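Long-range contacts in hdh assembly factor Kustc1130 (Kuenenia stuttgartiensis, PDB 6HIF), which probably helps assemble the hydrazine dehydrogenase (Hdh) complex, packing as a small beta-sandwich protein against other protein chains near bound heme c: residues K32-A37 with I96-L101; A47-G52 with C64-R69; Y73-H78 with K87-E92. All coordinates share one frame; numbering follows the deposited sequence.

Contact 1. Residues K32-A37 with I96-L101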
loop_
_atom_site.group_PDB
_atom_site.type_symbol
_atom_site.label_atom_id
_atom_site.label_comp_id
_atom_site.label_asym_id
_atom_site.label_seq_id
_atom_site.Cartn_x
_atom_site.Cartn_y
_atom_site.Cartn_z
ATOM N N LYS Y 32 -10.905 2.541 -69.462
ATOM C CA LYS Y 32 -9.765 3.402 -69.729
ATOM C C LYS Y 32 -9.130 2.973 -71.047
ATOM O O LYS Y 32 -8.742 1.818 -71.204
ATOM C CB LYS Y 32 -8.767 3.371 -68.567
ATOM C CG LYS Y 32 -8.205 4.727 -68.155
ATOM C CD LYS Y 32 -7.229 4.663 -66.989
ATOM C CE LYS Y 32 -6.641 6.011 -66.612
ATOM N NZ LYS Y 32 -5.299 5.885 -65.991
ATOM N N LEU Y 33 -9.054 3.915 -71.995
ATOM C CA LEU Y 33 -8.515 3.648 -73.319
ATOM C C LEU Y 33 -7.295 4.530 -73.560
ATOM O O LEU Y 33 -7.386 5.754 -73.509
ATOM C CB LEU Y 33 -9.598 3.913 -74.370
ATOM C CG LEU Y 33 -9.168 3.741 -75.826
ATOM C CD1 LEU Y 33 -9.045 2.270 -76.191
ATOM C CD2 LEU Y 33 -10.154 4.426 -76.758
ATOM N N TRP Y 34 -6.157 3.877 -73.817
ATOM C CA TRP Y 34 -4.932 4.541 -74.231
ATOM C C TRP Y 34 -4.830 4.451 -75.749
ATOM O O TRP Y 34 -4.983 3.367 -76.311
ATOM C CB TRP Y 34 -3.720 3.862 -73.587
ATOM C CG TRP Y 34 -3.719 3.803 -72.089
ATOM C CD1 TRP Y 34 -4.618 3.165 -71.282
ATOM C CD2 TRP Y 34 -2.726 4.370 -71.215
ATOM N NE1 TRP Y 34 -4.265 3.313 -69.967
ATOM C CE2 TRP Y 34 -3.107 4.044 -69.895
ATOM C CE3 TRP Y 34 -1.559 5.117 -71.419
ATOM C CZ2 TRP Y 34 -2.361 4.451 -68.788
ATOM C CZ3 TRP Y 34 -0.822 5.516 -70.325
ATOM C CH2 TRP Y 34 -1.220 5.185 -69.028
ATOM N N VAL Y 35 -4.576 5.591 -76.405
ATOM C CA VAL Y 35 -4.366 5.597 -77.847
ATOM C C VAL Y 35 -3.010 6.231 -78.153
ATOM O O VAL Y 35 -2.768 7.388 -77.813
ATOM C CB VAL Y 35 -5.513 6.284 -78.617
ATOM C CG1 VAL Y 35 -5.297 6.223 -80.122
ATOM C CG2 VAL Y 35 -6.870 5.698 -78.263
ATOM N N THR Y 36 -2.135 5.449 -78.796
ATOM C CA THR Y 36 -0.799 5.901 -79.149
ATOM C C THR Y 36 -0.711 6.073 -80.663
ATOM O O THR Y 36 -1.050 5.163 -81.423
ATOM C CB THR Y 36 0.273 4.942 -78.615
ATOM O OG1 THR Y 36 0.086 4.782 -77.209
ATOM C CG2 THR Y 36 1.683 5.419 -78.887
ATOM N N ALA Y 37 -0.254 7.259 -81.079
ATOM C CA ALA Y 37 -0.088 7.589 -82.484
ATOM C C ALA Y 37 1.384 7.462 -82.862
ATOM O O ALA Y 37 2.232 8.185 -82.339
ATOM C CB ALA Y 37 -0.612 8.980 -82.750
ATOM N N ILE Y 96 -9.600 -1.984 -69.539
ATOM C CA ILE Y 96 -8.403 -1.214 -69.833
ATOM C C ILE Y 96 -7.812 -1.757 -71.131
ATOM O O ILE Y 96 -7.520 -2.948 -71.232
ATOM C CB ILE Y 96 -7.396 -1.241 -68.665
ATOM C CG1 ILE Y 96 -7.984 -0.611 -67.400
ATOM C CG2 ILE Y 96 -6.097 -0.558 -69.064
ATOM C CD1 ILE Y 96 -7.290 -1.013 -66.123
ATOM N N LEU Y 97 -7.681 -0.876 -72.129
ATOM C CA LEU Y 97 -7.169 -1.266 -73.431
ATOM C C LEU Y 97 -6.191 -0.206 -73.927
ATOM O O LEU Y 97 -6.485 0.989 -73.883
ATOM C CB LEU Y 97 -8.336 -1.444 -74.408
ATOM C CG LEU Y 97 -7.966 -1.940 -75.806
ATOM C CD1 LEU Y 97 -7.594 -3.411 -75.775
ATOM C CD2 LEU Y 97 -9.109 -1.704 -76.781
ATOM N N PHE Y 98 -5.024 -0.675 -74.378
ATOM C CA PHE Y 98 -4.061 0.154 -75.082
ATOM C C PHE Y 98 -4.215 -0.110 -76.576
ATOM O O PHE Y 98 -4.221 -1.261 -77.011
ATOM C CB PHE Y 98 -2.636 -0.153 -74.616
ATOM C CG PHE Y 98 -2.297 0.268 -73.208
ATOM C CD1 PHE Y 98 -2.942 -0.296 -72.116
ATOM C CD2 PHE Y 98 -1.307 1.212 -72.972
ATOM C CE1 PHE Y 98 -2.622 0.088 -70.822
ATOM C CE2 PHE Y 98 -0.985 1.592 -71.677
ATOM C CZ PHE Y 98 -1.644 1.032 -70.603
ATOM N N VAL Y 99 -4.368 0.973 -77.344
ATOM C CA VAL Y 99 -4.482 0.887 -78.789
ATOM C C VAL Y 99 -3.293 1.619 -79.405
ATOM O O VAL Y 99 -2.971 2.745 -79.016
ATOM C CB VAL Y 99 -5.835 1.428 -79.292
ATOM C CG1 VAL Y 99 -5.852 1.634 -80.800
ATOM C CG2 VAL Y 99 -6.990 0.536 -78.869
ATOM N N SER Y 100 -2.634 0.942 -80.353
ATOM C CA SER Y 100 -1.465 1.487 -81.023
ATOM C C SER Y 100 -1.727 1.552 -82.523
ATOM O O SER Y 100 -1.870 0.520 -83.176
ATOM C CB SER Y 100 -0.247 0.662 -80.720
ATOM O OG SER Y 100 0.912 1.476 -80.714
ATOM N N LEU Y 101 -1.795 2.779 -83.052
ATOM C CA LEU Y 101 -2.099 2.990 -84.458
ATOM C C LEU Y 101 -0.908 3.659 -85.140
ATOM O O LEU Y 101 -0.455 4.718 -84.703
ATOM C CB LEU Y 101 -3.366 3.848 -84.581
ATOM C CG LEU Y 101 -4.657 3.200 -84.082
ATOM C CD1 LEU Y 101 -5.737 4.250 -83.875
ATOM C CD2 LEU Y 101 -5.141 2.109 -85.029
#
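The indole of W34 and the phenyl ring of F98 stack face to face, offset toward the rim, the phenyl centroid 3.7 Å from that of the five-membered ring and the planes 12° apart. F98 CE2 sits over one indole face, nearest W34 CD2 at 3.3 Å, and L97 O lies at the indole edge, near its plane. The stacked phenyl face also takes W34 CB near its CD2 rim, in a CH-pi contact. In both, CG is anti to the carbonyl carbon (chi1 -58° and -69°), so the side chains leave the parallel strands alongside each other. Five near-straight backbone bonds hold this pairing, from L97 N to K32 O (3.0 Å) through V99 N to W34 O (2.7 Å) to L101 N and T36 O. On the other face L33 CD1 meets V99 CG2 at 3.8 Å and L97 CD2 at 4.0 Å. The side chain of W34 comes within about 4 Å of a bound heme c. Separately, K32 NZ salt-bridges an acidic side chain of another protein chain. Strand 31-39 runs between 96-102 and 63-68, while L33, V35, L97, V99 and L101 pack against strands 48-51, 71-79 and 83-91 of the facing sheet.

Contact 2. Residues A47-G52 with C64-R69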
loop_
_atom_site.group_PDB
_atom_site.type_symbol
_atom_site.label_atom_id
_atom_site.label_comp_id
_atom_site.label_asym_id
_atom_site.label_seq_id
_atom_site.Cartn_x
_atom_site.Cartn_y
_atom_site.Cartn_z
ATOM N N ALA Y 47 -0.768 15.398 -83.042
ATOM C CA ALA Y 47 -1.864 14.699 -83.695
ATOM C C ALA Y 47 -3.113 14.792 -82.823
ATOM O O ALA Y 47 -3.016 14.815 -81.597
ATOM C CB ALA Y 47 -1.489 13.260 -83.955
ATOM N N GLU Y 48 -4.282 14.848 -83.471
ATOM C CA GLU Y 48 -5.539 14.915 -82.742
ATOM C C GLU Y 48 -6.249 13.565 -82.813
ATOM O O GLU Y 48 -6.451 13.013 -83.895
ATOM C CB GLU Y 48 -6.396 16.105 -83.190
ATOM C CG GLU Y 48 -6.616 16.176 -84.691
ATOM C CD GLU Y 48 -7.586 17.254 -85.144
ATOM O OE1 GLU Y 48 -7.165 18.137 -85.921
ATOM O OE2 GLU Y 48 -8.764 17.205 -84.724
ATOM N N ILE Y 49 -6.610 13.050 -81.633
ATOM C CA ILE Y 49 -7.293 11.776 -81.504
ATOM C C ILE Y 49 -8.738 12.038 -81.081
ATOM O O ILE Y 49 -8.990 12.702 -80.076
ATOM C CB ILE Y 49 -6.554 10.851 -80.512
ATOM C CG1 ILE Y 49 -5.075 10.688 -80.878
ATOM C CG2 ILE Y 49 -7.261 9.506 -80.399
ATOM C CD1 ILE Y 49 -4.264 9.921 -79.863
ATOM N N LYS Y 50 -9.673 11.510 -81.879
ATOM C CA LYS Y 50 -11.095 11.575 -81.585
ATOM C C LYS Y 50 -11.582 10.189 -81.164
ATOM O O LYS Y 50 -11.472 9.228 -81.924
ATOM C CB LYS Y 50 -11.873 12.045 -82.820
ATOM C CG LYS Y 50 -12.249 13.519 -82.860
ATOM C CD LYS Y 50 -13.042 13.882 -84.098
ATOM C CE LYS Y 50 -14.031 15.004 -83.862
ATOM N NZ LYS Y 50 -14.669 15.455 -85.122
ATOM N N VAL Y 51 -12.104 10.100 -79.937
ATOM C CA VAL Y 51 -12.792 8.905 -79.474
ATOM C C VAL Y 51 -14.158 9.326 -78.937
ATOM O O VAL Y 51 -14.241 10.042 -77.941
ATOM C CB VAL Y 51 -11.983 8.132 -78.413
ATOM C CG1 VAL Y 51 -12.703 6.861 -77.992
ATOM C CG2 VAL Y 51 -10.574 7.809 -78.884
ATOM N N GLY Y 52 -15.221 8.866 -79.610
ATOM C CA GLY Y 52 -16.566 9.336 -79.326
ATOM C C GLY Y 52 -16.659 10.853 -79.476
ATOM O O GLY Y 52 -16.328 11.392 -80.529
ATOM N N CYS Y 64 -2.755 9.549 -75.898
ATOM C CA CYS Y 64 -3.878 10.149 -75.198
ATOM C C CYS Y 64 -4.595 9.074 -74.381
ATOM O O CYS Y 64 -4.789 7.952 -74.848
ATOM C CB CYS Y 64 -4.861 10.759 -76.190
ATOM S SG CYS Y 64 -4.268 12.258 -77.015
ATOM N N VAL Y 65 -4.984 9.431 -73.154
ATOM C CA VAL Y 65 -5.716 8.525 -72.282
ATOM C C VAL Y 65 -7.149 9.040 -72.150
ATOM O O VAL Y 65 -7.367 10.199 -71.805
ATOM C CB VAL Y 65 -5.030 8.368 -70.907
ATOM C CG1 VAL Y 65 -5.660 7.261 -70.074
ATOM C CG2 VAL Y 65 -3.529 8.153 -71.032
ATOM N N PHE Y 66 -8.118 8.163 -72.431
ATOM C CA PHE Y 66 -9.527 8.512 -72.367
ATOM C C PHE Y 66 -10.225 7.657 -71.315
ATOM O O PHE Y 66 -10.017 6.445 -71.259
ATOM C CB PHE Y 66 -10.188 8.298 -73.729
ATOM C CG PHE Y 66 -9.575 9.092 -74.851
ATOM C CD1 PHE Y 66 -9.976 10.396 -75.099
ATOM C CD2 PHE Y 66 -8.593 8.537 -75.657
ATOM C CE1 PHE Y 66 -9.407 11.130 -76.129
ATOM C CE2 PHE Y 66 -8.024 9.271 -76.687
ATOM C CZ PHE Y 66 -8.433 10.565 -76.921
ATOM N N GLU Y 67 -11.053 8.312 -70.492
ATOM C CA GLU Y 67 -11.929 7.629 -69.553
ATOM C C GLU Y 67 -13.352 7.671 -70.109
ATOM O O GLU Y 67 -13.936 8.744 -70.224
ATOM C CB GLU Y 67 -11.826 8.281 -68.173
ATOM C CG GLU Y 67 -12.257 7.371 -67.039
ATOM C CD GLU Y 67 -12.495 8.080 -65.714
ATOM O OE1 GLU Y 67 -13.331 9.010 -65.674
ATOM O OE2 GLU Y 67 -11.844 7.700 -64.722
ATOM N N LEU Y 68 -13.886 6.496 -70.467
ATOM C CA LEU Y 68 -15.127 6.408 -71.220
ATOM C C LEU Y 68 -16.114 5.479 -70.517
ATOM O O LEU Y 68 -15.712 4.504 -69.888
ATOM C CB LEU Y 68 -14.817 5.866 -72.618
ATOM C CG LEU Y 68 -13.801 6.655 -73.440
ATOM C CD1 LEU Y 68 -13.238 5.785 -74.553
ATOM C CD2 LEU Y 68 -14.416 7.927 -74.008
ATOM N N ARG Y 69 -17.411 5.789 -70.663
ATOM C CA ARG Y 69 -18.487 4.914 -70.225
ATOM C C ARG Y 69 -18.570 3.720 -71.174
ATOM O O ARG Y 69 -18.194 3.834 -72.338
ATOM C CB ARG Y 69 -19.817 5.674 -70.192
ATOM C CG ARG Y 69 -19.947 6.659 -69.038
ATOM C CD ARG Y 69 -21.338 7.257 -68.909
ATOM N NE ARG Y 69 -21.780 7.961 -70.108
ATOM C CZ ARG Y 69 -21.548 9.246 -70.371
ATOM N NH1 ARG Y 69 -20.880 9.994 -69.507
ATOM N NH2 ARG Y 69 -21.982 9.779 -71.499
#
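This is face-to-face packing across the inside of a beta sandwich: strand 48-51 belongs to one sheet, strand 63-68 to the other, and they meet almost entirely through side chains, without backbone pairing. Their short axes approach to 9.2 Å and run at 19° to each other, a separation that leaves room for one interlocked layer of apolar groups. I49 and V51 point in from one strand, C64, F66 and L68 from the other. V51 straddles two partners. Its CG2, anti to the carbonyl carbon, lies over one face of the F66 ring, 3.9 Å from the centroid and displaced toward the rim in a CH-pi contact; its CG1, anti to the backbone N, reaches L68 CD1 at 3.6 Å, the two side chains crossing at about a right angle. I49 is likewise split. The CG2 branch approaches F66 CE2 obliquely at 3.8 Å, and the extended CG1 arm (chi2 174°) carries CD1 to within 3.7 Å of C64 SG. F66 thus receives a methyl from each of the two aliphatic side chains, and E54 and C56 of strand 54-57 also touch it. The sulfur of C64 is bonded to C56 SG, and since strand 54-57 borders 48-51, this disulfide ties the two sheets together covalently. All five touching residues are buried, and methyls, an aromatic ring and a disulfide sulfur are what meet here, so the contact is hydrophobic and dispersive, with one covalent cross-link joining the sheets at the C64 end, which probably limits how far they can part.

Contact 3. Residues Y73-H78 with K87-E92. With SO4 (sulfate ion), chain B.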
loop_
_atom_site.group_PDB
_atom_site.type_symbol
_atom_site.label_atom_id
_atom_site.label_comp_id
_atom_site.label_asym_id
_atom_site.label_seq_id
_atom_site.Cartn_x
_atom_site.Cartn_y
_atom_site.Cartn_z
ATOM N N TYR Y 73 -17.160 2.638 -79.649
ATOM C CA TYR Y 73 -16.604 3.933 -80.007
ATOM C C TYR Y 73 -15.809 3.810 -81.304
ATOM O O TYR Y 73 -15.360 2.723 -81.663
ATOM C CB TYR Y 73 -15.684 4.446 -78.896
ATOM C CG TYR Y 73 -16.376 4.822 -77.611
ATOM C CD1 TYR Y 73 -16.662 3.872 -76.641
ATOM C CD2 TYR Y 73 -16.737 6.135 -77.358
ATOM C CE1 TYR Y 73 -17.300 4.216 -75.458
ATOM C CE2 TYR Y 73 -17.368 6.497 -76.177
ATOM C CZ TYR Y 73 -17.650 5.535 -75.224
ATOM O OH TYR Y 73 -18.271 5.887 -74.061
ATOM N N ALA Y 74 -15.640 4.946 -81.992
ATOM C CA ALA Y 74 -14.783 5.030 -83.164
ATOM C C ALA Y 74 -13.572 5.909 -82.848
ATOM O O ALA Y 74 -13.715 7.090 -82.528
ATOM C CB ALA Y 74 -15.570 5.547 -84.343
ATOM N N ILE Y 75 -12.380 5.302 -82.911
ATOM C CA ILE Y 75 -11.128 6.018 -82.720
ATOM C C ILE Y 75 -10.659 6.511 -84.086
ATOM O O ILE Y 75 -10.627 5.745 -85.049
ATOM C CB ILE Y 75 -10.063 5.131 -82.040
ATOM C CG1 ILE Y 75 -10.590 4.463 -80.768
ATOM C CG2 ILE Y 75 -8.788 5.918 -81.766
ATOM C CD1 ILE Y 75 -9.768 3.276 -80.316
ATOM N N SER Y 76 -10.313 7.801 -84.153
ATOM C CA SER Y 76 -9.737 8.380 -85.354
ATOM C C SER Y 76 -8.554 9.268 -84.983
ATOM O O SER Y 76 -8.673 10.147 -84.130
ATOM C CB SER Y 76 -10.773 9.125 -86.156
ATOM O OG SER Y 76 -11.313 10.200 -85.408
ATOM N N VAL Y 77 -7.413 9.005 -85.631
ATOM C CA VAL Y 77 -6.200 9.775 -85.423
ATOM C C VAL Y 77 -5.911 10.573 -86.693
ATOM O O VAL Y 77 -5.719 9.995 -87.761
ATOM C CB VAL Y 77 -5.016 8.868 -85.027
ATOM C CG1 VAL Y 77 -3.750 9.669 -84.761
ATOM C CG2 VAL Y 77 -5.349 7.993 -83.828
ATOM N N HIS Y 78 -5.902 11.904 -86.555
ATOM C CA HIS Y 78 -5.630 12.819 -87.651
ATOM C C HIS Y 78 -4.388 13.643 -87.322
ATOM O O HIS Y 78 -4.186 14.028 -86.172
ATOM C CB HIS Y 78 -6.854 13.714 -87.905
ATOM C CG HIS Y 78 -7.932 13.073 -88.716
ATOM N ND1 HIS Y 78 -8.516 13.704 -89.797
ATOM C CD2 HIS Y 78 -8.531 11.867 -88.618
ATOM C CE1 HIS Y 78 -9.429 12.914 -90.328
ATOM N NE2 HIS Y 78 -9.457 11.780 -89.624
ATOM N N LYS Y 87 -10.028 2.999 -86.005
ATOM C CA LYS Y 87 -10.296 1.722 -85.360
ATOM C C LYS Y 87 -11.559 1.834 -84.509
ATOM O O LYS Y 87 -11.732 2.796 -83.761
ATOM C CB LYS Y 87 -9.103 1.260 -84.517
ATOM C CG LYS Y 87 -9.023 -0.246 -84.306
ATOM C CD LYS Y 87 -8.154 -0.655 -83.145
ATOM C CE LYS Y 87 -8.149 -2.154 -82.932
ATOM N NZ LYS Y 87 -7.613 -2.512 -81.597
ATOM N N GLU Y 88 -12.438 0.833 -84.637
ATOM C CA GLU Y 88 -13.659 0.764 -83.852
ATOM C C GLU Y 88 -13.443 -0.205 -82.694
ATOM O O GLU Y 88 -12.902 -1.293 -82.883
ATOM C CB GLU Y 88 -14.834 0.333 -84.730
ATOM C CG GLU Y 88 -16.187 0.697 -84.148
ATOM C CD GLU Y 88 -17.363 0.163 -84.946
ATOM O OE1 GLU Y 88 -17.415 0.420 -86.171
ATOM O OE2 GLU Y 88 -18.219 -0.520 -84.343
ATOM N N VAL Y 89 -13.874 0.208 -81.498
ATOM C CA VAL Y 89 -13.576 -0.514 -80.272
ATOM C C VAL Y 89 -14.837 -0.585 -79.414
ATOM O O VAL Y 89 -15.501 0.430 -79.211
ATOM C CB VAL Y 89 -12.392 0.142 -79.529
ATOM C CG1 VAL Y 89 -12.402 -0.135 -78.034
ATOM C CG2 VAL Y 89 -11.056 -0.258 -80.139
ATOM N N SER Y 90 -15.153 -1.796 -78.928
ATOM C CA SER Y 90 -16.253 -2.024 -78.000
ATOM C C SER Y 90 -15.710 -2.209 -76.584
ATOM O O SER Y 90 -14.993 -3.166 -76.312
ATOM C CB SER Y 90 -17.078 -3.212 -78.419
ATOM O OG SER Y 90 -17.815 -2.932 -79.599
ATOM N N LEU Y 91 -16.068 -1.285 -75.687
ATOM C CA LEU Y 91 -15.552 -1.284 -74.329
ATOM C C LEU Y 91 -16.656 -1.684 -73.356
ATOM O O LEU Y 91 -17.771 -1.173 -73.423
ATOM C CB LEU Y 91 -15.013 0.111 -73.996
ATOM C CG LEU Y 91 -13.741 0.522 -74.732
ATOM C CD1 LEU Y 91 -13.432 1.994 -74.493
ATOM C CD2 LEU Y 91 -12.567 -0.349 -74.317
ATOM N N GLU Y 92 -16.314 -2.603 -72.449
ATOM C CA GLU Y 92 -17.199 -3.048 -71.385
ATOM C C GLU Y 92 -16.906 -2.229 -70.132
ATOM O O GLU Y 92 -16.101 -1.302 -70.165
ATOM C CB GLU Y 92 -16.974 -4.536 -71.104
ATOM C CG GLU Y 92 -17.277 -5.439 -72.285
ATOM C CD GLU Y 92 -18.758 -5.579 -72.585
ATOM O OE1 GLU Y 92 -19.173 -5.189 -73.692
ATOM O OE2 GLU Y 92 -19.494 -6.076 -71.708
HETATM S S SO4 B . -13.054 11.620 -88.553
HETATM O O1 SO4 B . -12.654 12.225 -87.262
HETATM O O2 SO4 B . -12.218 10.435 -88.840
HETATM O O3 SO4 B . -14.473 11.203 -88.480
HETATM O O4 SO4 B . -12.872 12.612 -89.638
#
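Backbone hydrogen bonds carry most of this antiparallel contact. Y73 and V89 form a hydrogen-bonded pair, with Y73 N to V89 O at 2.8 Å and V89 N to Y73 O at 2.9 Å; I75 and K87 form the next, with I75 N to K87 O at 2.7 Å and K87 N to I75 O at 3.0 Å. Between them A74 and E88 make a non-hydrogen-bonded pair. The short segment axes run at 146°, so the strands are markedly twisted against each other. The apolar pairs lie on the face bearing Y73, I75, K87 and V89. There the I75 chain, with CG1 anti to the carbonyl carbon, extends CD1 to V89 CG2 at 3.8 Å, the two side chains crossing obliquely, and L91 CD1 approaches Y73 CD1 more loosely at 4.3 Å. Polar ends on this face look outside the pair: Y73 OH bonds to R69 O, and K87 NZ forms a salt bridge with an acidic side chain of another protein chain. On the opposite face E88 CG lies against Y73 O, and a sulfate, probably from the crystallisation liquor, sits beside S76 and H78. S76 OG occupies the crowded position between backbone N and carbonyl carbon (chi1 61°) and donates to sulfate O1 at 3.1 Å. H78 NE2 gives a weak, bent bond to sulfate O2 (3.2 Å, 130° at the hydrogen), and H86 NE2 is a further partner. Together strands 71-79 and 83-91 form a beta hairpin whose second strand is outermost in its sheet within this chain; the hairpin thus forms one edge of a two-sheet beta sandwich, probably of the transthyretin-like (prealbumin-like) type.

Overall arrangement
Contacts 1 and 3 are strand pairings within separate sheets, while contact 2 bridges the two through the core. Neighbouring strands 31-39 and 63-68 put contacts 1 and 2 in the mixed sheet; 48-51 and 71-79 join contacts 2 and 3 in the antiparallel one. Contacts 1 and 3 face each other across the sandwich, where L33 meets I75 and L97 meets V89. Contacts 1 and 2 are buried, contact 3 partly exposed; contact 1 has the broadest reach to another chain and lies by a heme c, while contacts 2 and 3 touch other chains sparsely. Contact 2 is essentially apolar, with a disulfide at one end; contact 1 combines backbone bonds with aromatic stacking, and contact 3 adds a polar face.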